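Local structure of protein BONZAI 1 (Arabidopsis thaliana, 6KXT) at residues A[57-60]-A[61-64]; A[106-109]-A[110-114]. The protein binds phospholipids in a calcium-dependent way and negatively regulates cell death and defence responses, this chain being its second C2 domain (C2B). All blocks are in the same frame, centred on the assembly; numbering follows the deposited sequence. Where two conformers were deposited one is given.

How the contacts relate
Contacts 1 and 2 are local arrangements in the second C2 domain, met in that order along the chain. Contact 1 is a turn in the loop between strands 48-52 and 67-70, and contact 2 the last turns of helix 104-113 and the glycine that follows. Their centres are 21 Å apart and their nearest atoms about 11 Å, so they do not touch. Strand 13-21 links them: Pro-62 and Trp-64 are backbone-bonded to Cys-20 and Phe-18 of the strand and Leu-60 to Leu-23 just beyond it, while Leu-107 of the helix packs on Ile-16 and Phe-18. A sulfate ion, probably from the crystallisation liquor, lies about 5 Å from the Asp-59 side chain.

Contact 1. Residues A[57-60]-A[61-64]; sequences KNDL and NPIW
Asp-59 folds its side chain over the start of 61-64, where it accepts the backbone N-H of Asn-61. The CA-CB bond already points toward that segment, and CG stands anti to the backbone N (chi1 -169°), which carries the carboxylate forward over the turn. CG then lies 3.6 Å from N of Pro-62. One branch, OD1, takes the Asn-61 N-H: OD1 and N are 3.0 Å apart, the N-H...O angle is 158°, and the donor arrives from above the carboxylate plane, 50° out of it. This closes an Asx turn, side-chain oxygen of one residue to N-H two residues on. The other branch, OD2, rests 3.3 Å from CA of Pro-62 and also forms a salt bridge with Arg-56.

Asn-61 turns its CB away overall; with CG beside the backbone N its amide stays over the preceding peptide, ND2 3.9 Å from CB of Leu-60. OD1 of Asn-61 accepts the backbone N-H of Asn-22. Beyond the turn, CB of Pro-62 lies over one face of the Trp-64 ring, 3.6 Å above the ring plane and offset toward the rim. Asn-61, Pro-62 and Trp-64 belong to the Asn-Pro-x-Trp motif common in C2 domains. With OD1 bonded to an amide and OD2 to a guanidinium, the Asp-59 carboxylate is probably stabilised in its charged form and restrained in rotation about CB-CG.

Contact 2. Residues A[106-109]-A[110-114]; sequences DLEK and LHLAG
Leu-107 and Leu-110, one turn apart on the helix, set their side chains obliquely against each other, with CD2 of Leu-107 4.1 Å from CD1 of Leu-110. The CA-CB bond of the buried Leu-107 leads away from 110-114, and its side chain packs on Ile-16, Phe-18, Val-137 and Phe-140. Glu-108 and Leu-112 are arranged otherwise: they lie side by side and point the same way. In Glu-108, CG anti to the backbone N (chi1 -177°) comes to lie 4.1 Å from CD1 of Leu-112, and the extended chain beyond it takes OE1 to a salt bridge with Lys-77. His-111 sets its CB 3.4 Å from O of Glu-108, and its ND1 is hydrogen-bonded to O of Val-137.

Regular i to i+4 bonds fix these spacings, among them Leu-112 N to Glu-108 O (2.9 Å, N-H...O angle 166°). With positive phi at Gly-114 and two bonds back into the last turn, one of them Gly-114 N to O of His-111 (3.3 Å), the helix ends in a Schellman motif. Helix 104-113 connects strand 95-102 to strand 117-121 along the chain and packs on strands 13-21 and 133-143 of the five-stranded sheet of this C2 β-sandwich.

Contact 1. Residues A[57-60]-A[61-64]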
ATOM      1  N   LYS A  57      16.271  -0.815   4.647  1.00 17.89           N
ATOM      2  CA  LYS A  57      17.371  -1.463   3.896  1.00 19.59           C
ATOM      3  C   LYS A  57      17.414  -2.978   4.137  1.00 14.57           C
ATOM      4  O   LYS A  57      17.329  -3.400   5.288  1.00 18.08           O
ATOM      5  CB  LYS A  57      18.697  -0.795   4.315  1.00 24.41           C
ATOM      6  CG  LYS A  57      18.909   0.652   3.896  1.00 31.00           C
ATOM      7  CD  LYS A  57      19.374   0.759   2.476  1.00 38.25           C
ATOM      8  CE  LYS A  57      20.745   0.132   2.248  1.00 38.54           C
ATOM      9  NZ  LYS A  57      20.991  -0.185   0.817  1.00 33.17           N
ATOM     10  N   ASN A  58      17.565  -3.739   3.056  1.00 14.89           N
ATOM     11  CA  ASN A  58      17.937  -5.170   3.093  1.00 16.91           C
ATOM     12  C   ASN A  58      16.903  -5.987   3.866  1.00 18.29           C
ATOM     13  O   ASN A  58      17.247  -6.894   4.670  1.00 18.63           O
ATOM     14  CB  ASN A  58      19.350  -5.317   3.673  1.00 17.95           C
ATOM     15  CG  ASN A  58      20.357  -4.841   2.665  1.00 17.59           C
ATOM     16  OD1 ASN A  58      20.354  -5.326   1.546  1.00 20.31           O
ATOM     17  ND2 ASN A  58      21.167  -3.881   3.090  1.00 20.10           N
ATOM     18  N   ASP A  59      15.631  -5.636   3.734  1.00 15.49           N
ATOM     19  CA  ASP A  59      14.594  -6.302   4.558  1.00 14.52           C
ATOM     20  C   ASP A  59      13.574  -7.009   3.666  1.00 17.07           C
ATOM     21  O   ASP A  59      12.867  -6.332   2.897  1.00 17.96           O
ATOM     22  CB  ASP A  59      13.920  -5.282   5.470  1.00 15.01           C
ATOM     23  CG  ASP A  59      13.032  -5.831   6.551  1.00 14.87           C
ATOM     24  OD1 ASP A  59      12.897  -7.056   6.597  1.00 15.30           O
ATOM     25  OD2 ASP A  59      12.556  -4.975   7.359  1.00 15.90           O
ATOM     26  N   LEU A  60      13.430  -8.307   3.803  1.00 14.57           N
ATOM     27  CA  LEU A  60      12.464  -9.082   2.993  1.00 14.98           C
ATOM     28  C   LEU A  60      11.156  -9.286   3.785  1.00 15.06           C
ATOM     29  O   LEU A  60      10.208  -9.835   3.206  1.00 15.34           O
ATOM     30  CB  LEU A  60      13.071 -10.433   2.579  1.00 19.03           C
ATOM     31  CG  LEU A  60      14.399 -10.334   1.819  1.00 18.60           C
ATOM     32  CD1 LEU A  60      14.944 -11.738   1.556  1.00 19.39           C
ATOM     33  CD2 LEU A  60      14.240  -9.600   0.489  1.00 20.27           C
ATOM     34  N   ASN A  61      11.056  -8.816   5.027  1.00 13.15           N
ATOM     35  CA  ASN A  61       9.832  -8.935   5.855  1.00 13.75           C
ATOM     36  C   ASN A  61       9.581  -7.604   6.564  1.00 13.85           C
ATOM     37  O   ASN A  61       9.491  -7.565   7.792  1.00 14.83           O
ATOM     38  CB  ASN A  61       9.929 -10.124   6.788  1.00 14.44           C
ATOM     39  CG  ASN A  61      10.174 -11.397   6.034  1.00 17.05           C
ATOM     40  OD1 ASN A  61       9.199 -12.024   5.626  1.00 17.27           O
ATOM     41  ND2 ASN A  61      11.441 -11.781   5.858  1.00 16.35           N
ATOM     42  N   PRO A  62       9.551  -6.478   5.822  1.00 13.65           N
ATOM     43  CA  PRO A  62       9.445  -5.167   6.428  1.00 14.21           C
ATOM     44  C   PRO A  62       8.148  -4.906   7.204  1.00 16.17           C
ATOM     45  O   PRO A  62       7.069  -5.405   6.840  1.00 14.47           O
ATOM     46  CB  PRO A  62       9.488  -4.203   5.233  1.00 14.75           C
ATOM     47  CG  PRO A  62       8.915  -5.013   4.064  1.00 16.16           C
ATOM     48  CD  PRO A  62       9.512  -6.387   4.364  1.00 14.93           C
ATOM     49  N   ILE A  63       8.300  -4.156   8.296  1.00 15.18           N
ATOM     50  CA  ILE A  63       7.157  -3.524   9.028  1.00 14.87           C
ATOM     51  C   ILE A  63       7.462  -2.043   9.083  1.00 15.85           C
ATOM     52  O   ILE A  63       8.521  -1.663   9.588  1.00 17.52           O
ATOM     53  CB  ILE A  63       6.958  -4.102  10.432  1.00 17.21           C
ATOM     54  CG1 ILE A  63       6.739  -5.615  10.442  1.00 20.52           C
ATOM     55  CG2 ILE A  63       5.809  -3.353  11.104  1.00 19.98           C
ATOM     56  CD1 ILE A  63       6.888  -6.285  11.817  1.00 26.71           C
ATOM     57  N   TRP A  64       6.618  -1.183   8.503  1.00 14.56           N
ATOM     58  CA  TRP A  64       6.960   0.245   8.397  1.00 13.69           C
ATOM     59  C   TRP A  64       6.303   1.040   9.526  1.00 14.89           C
ATOM     60  O   TRP A  64       5.339   0.526  10.158  1.00 16.75           O
ATOM     61  CB  TRP A  64       6.558   0.800   7.013  1.00 14.46           C
ATOM     62  CG  TRP A  64       7.406   0.331   5.876  1.00 14.28           C
ATOM     63  CD1 TRP A  64       8.629   0.816   5.502  1.00 16.14           C
ATOM     64  CD2 TRP A  64       7.063  -0.708   4.949  1.00 12.85           C
ATOM     65  NE1 TRP A  64       9.055   0.132   4.400  1.00 14.34           N
ATOM     66  CE2 TRP A  64       8.135  -0.814   4.032  1.00 14.74           C
ATOM     67  CE3 TRP A  64       5.994  -1.610   4.825  1.00 15.03           C
ATOM     68  CZ2 TRP A  64       8.088  -1.680   2.944  1.00 12.68           C
ATOM     69  CZ3 TRP A  64       5.957  -2.488   3.754  1.00 15.59           C
ATOM     70  CH2 TRP A  64       7.000  -2.537   2.836  1.00 14.97           C
TER

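Contact 2. Residues A[106-109]-A[110-114]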
ATOM      1  N   ASP A 106     -11.327  -2.152   2.324  1.00 14.04           N
ATOM      2  CA  ASP A 106     -10.707  -3.477   2.092  1.00 14.60           C
ATOM      3  C   ASP A 106      -9.513  -3.687   3.022  1.00 13.33           C
ATOM      4  O   ASP A 106      -9.393  -4.773   3.647  1.00 14.81           O
ATOM      5  CB  ASP A 106     -10.182  -3.560   0.659  1.00 14.48           C
ATOM      6  CG  ASP A 106     -11.205  -3.566  -0.455  1.00 17.66           C
ATOM      7  OD1 ASP A 106     -12.368  -3.915  -0.196  1.00 18.25           O
ATOM      8  OD2 ASP A 106     -10.795  -3.222  -1.612  1.00 16.87           O
ATOM      9  N   LEU A 107      -8.683  -2.681   3.205  1.00 13.97           N
ATOM     10  CA  LEU A 107      -7.527  -2.819   4.118  1.00 13.10           C
ATOM     11  C   LEU A 107      -8.028  -3.081   5.535  1.00 15.32           C
ATOM     12  O   LEU A 107      -7.410  -3.848   6.262  1.00 14.44           O
ATOM     13  CB  LEU A 107      -6.680  -1.557   4.047  1.00 13.68           C
ATOM     14  CG  LEU A 107      -6.004  -1.299   2.682  1.00 15.09           C
ATOM     15  CD1 LEU A 107      -5.172  -0.035   2.776  1.00 15.12           C
ATOM     16  CD2 LEU A 107      -5.161  -2.485   2.194  1.00 16.98           C
ATOM     17  N   GLU A 108      -9.113  -2.440   5.962  1.00 14.88           N
ATOM     18  CA  GLU A 108      -9.668  -2.689   7.306  1.00 15.26           C
ATOM     19  C   GLU A 108     -10.125  -4.145   7.393  1.00 13.77           C
ATOM     20  O   GLU A 108      -9.880  -4.762   8.436  1.00 14.35           O
ATOM     21  CB  GLU A 108     -10.800  -1.712   7.541  1.00 16.77           C
ATOM     22  CG  GLU A 108     -11.404  -1.810   8.923  1.00 18.60           C
ATOM     23  CD  GLU A 108     -12.471  -0.745   9.203  1.00 20.78           C
ATOM     24  OE1 GLU A 108     -13.130  -0.331   8.288  1.00 26.47           O
ATOM     25  OE2 GLU A 108     -12.585  -0.383  10.368  1.00 28.10           O
ATOM     26  N   LYS A 109     -10.738  -4.682   6.355  1.00 13.93           N
ATOM     27  CA  LYS A 109     -11.213  -6.088   6.380  0.60 14.04           C
ATOM     28  C   LYS A 109     -10.001  -7.030   6.484  1.00 14.93           C
ATOM     29  O   LYS A 109     -10.067  -8.008   7.261  1.00 14.34           O
ATOM     30  CB  LYS A 109     -12.111  -6.339   5.182  0.60 14.16           C
ATOM     31  CG  LYS A 109     -13.458  -5.633   5.238  0.60 15.25           C
ATOM     32  CD  LYS A 109     -14.132  -5.761   3.906  0.60 15.92           C
ATOM     33  CE  LYS A 109     -15.502  -5.132   3.874  0.60 22.75           C
ATOM     34  NZ  LYS A 109     -15.463  -3.654   3.895  0.60 24.70           N
ATOM     35  N   LEU A 110      -8.913  -6.764   5.775  1.00 16.04           N
ATOM     36  CA  LEU A 110      -7.716  -7.628   5.898  1.00 14.48           C
ATOM     37  C   LEU A 110      -7.232  -7.572   7.342  1.00 14.71           C
ATOM     38  O   LEU A 110      -6.884  -8.634   7.932  1.00 14.70           O
ATOM     39  CB  LEU A 110      -6.578  -7.132   4.995  1.00 15.03           C
ATOM     40  CG  LEU A 110      -6.800  -7.288   3.507  1.00 17.27           C
ATOM     41  CD1 LEU A 110      -5.754  -6.502   2.746  1.00 18.72           C
ATOM     42  CD2 LEU A 110      -6.788  -8.746   3.093  1.00 17.13           C
ATOM     43  N   HIS A 111      -7.182  -6.400   7.933  1.00 13.02           N
ATOM     44  CA  HIS A 111      -6.764  -6.259   9.334  1.00 14.86           C
ATOM     45  C   HIS A 111      -7.697  -7.073  10.249  1.00 14.88           C
ATOM     46  O   HIS A 111      -7.225  -7.808  11.127  1.00 16.17           O
ATOM     47  CB  HIS A 111      -6.760  -4.798   9.672  1.00 14.95           C
ATOM     48  CG  HIS A 111      -6.482  -4.586  11.106  1.00 17.00           C
ATOM     49  ND1 HIS A 111      -5.300  -4.899  11.742  1.00 19.61           N
ATOM     50  CD2 HIS A 111      -7.331  -4.158  12.069  1.00 17.92           C
ATOM     51  CE1 HIS A 111      -5.451  -4.636  13.048  1.00 17.61           C
ATOM     52  NE2 HIS A 111      -6.674  -4.185  13.250  1.00 19.80           N
ATOM     53  N   LEU A 112      -9.004  -6.878  10.134  1.00 13.75           N
ATOM     54  CA  LEU A 112      -9.979  -7.569  11.008  1.00 13.92           C
ATOM     55  C   LEU A 112      -9.877  -9.072  10.893  1.00 16.09           C
ATOM     56  O   LEU A 112     -10.003  -9.765  11.945  1.00 17.40           O
ATOM     57  CB  LEU A 112     -11.416  -7.112  10.688  1.00 16.58           C
ATOM     58  CG  LEU A 112     -11.709  -5.651  11.046  1.00 18.38           C
ATOM     59  CD1 LEU A 112     -13.066  -5.223  10.488  1.00 24.20           C
ATOM     60  CD2 LEU A 112     -11.644  -5.414  12.542  1.00 25.40           C
ATOM     61  N   ALA A 113      -9.627  -9.605   9.698  1.00 14.14           N
ATOM     62  CA  ALA A 113      -9.607 -11.052   9.429  1.00 17.59           C
ATOM     63  C   ALA A 113      -8.217 -11.636   9.700  1.00 19.11           C
ATOM     64  O   ALA A 113      -8.088 -12.841   9.718  1.00 20.84           O
ATOM     65  CB  ALA A 113     -10.012 -11.324   8.012  1.00 16.58           C
ATOM     66  N   GLY A 114      -7.211 -10.811   9.878  1.00 15.93           N
ATOM     67  CA  GLY A 114      -5.821 -11.277  10.016  1.00 17.59           C
ATOM     68  C   GLY A 114      -5.321 -11.985   8.774  1.00 21.65           C
ATOM     69  O   GLY A 114      -4.703 -13.101   8.875  1.00 26.29           O
TER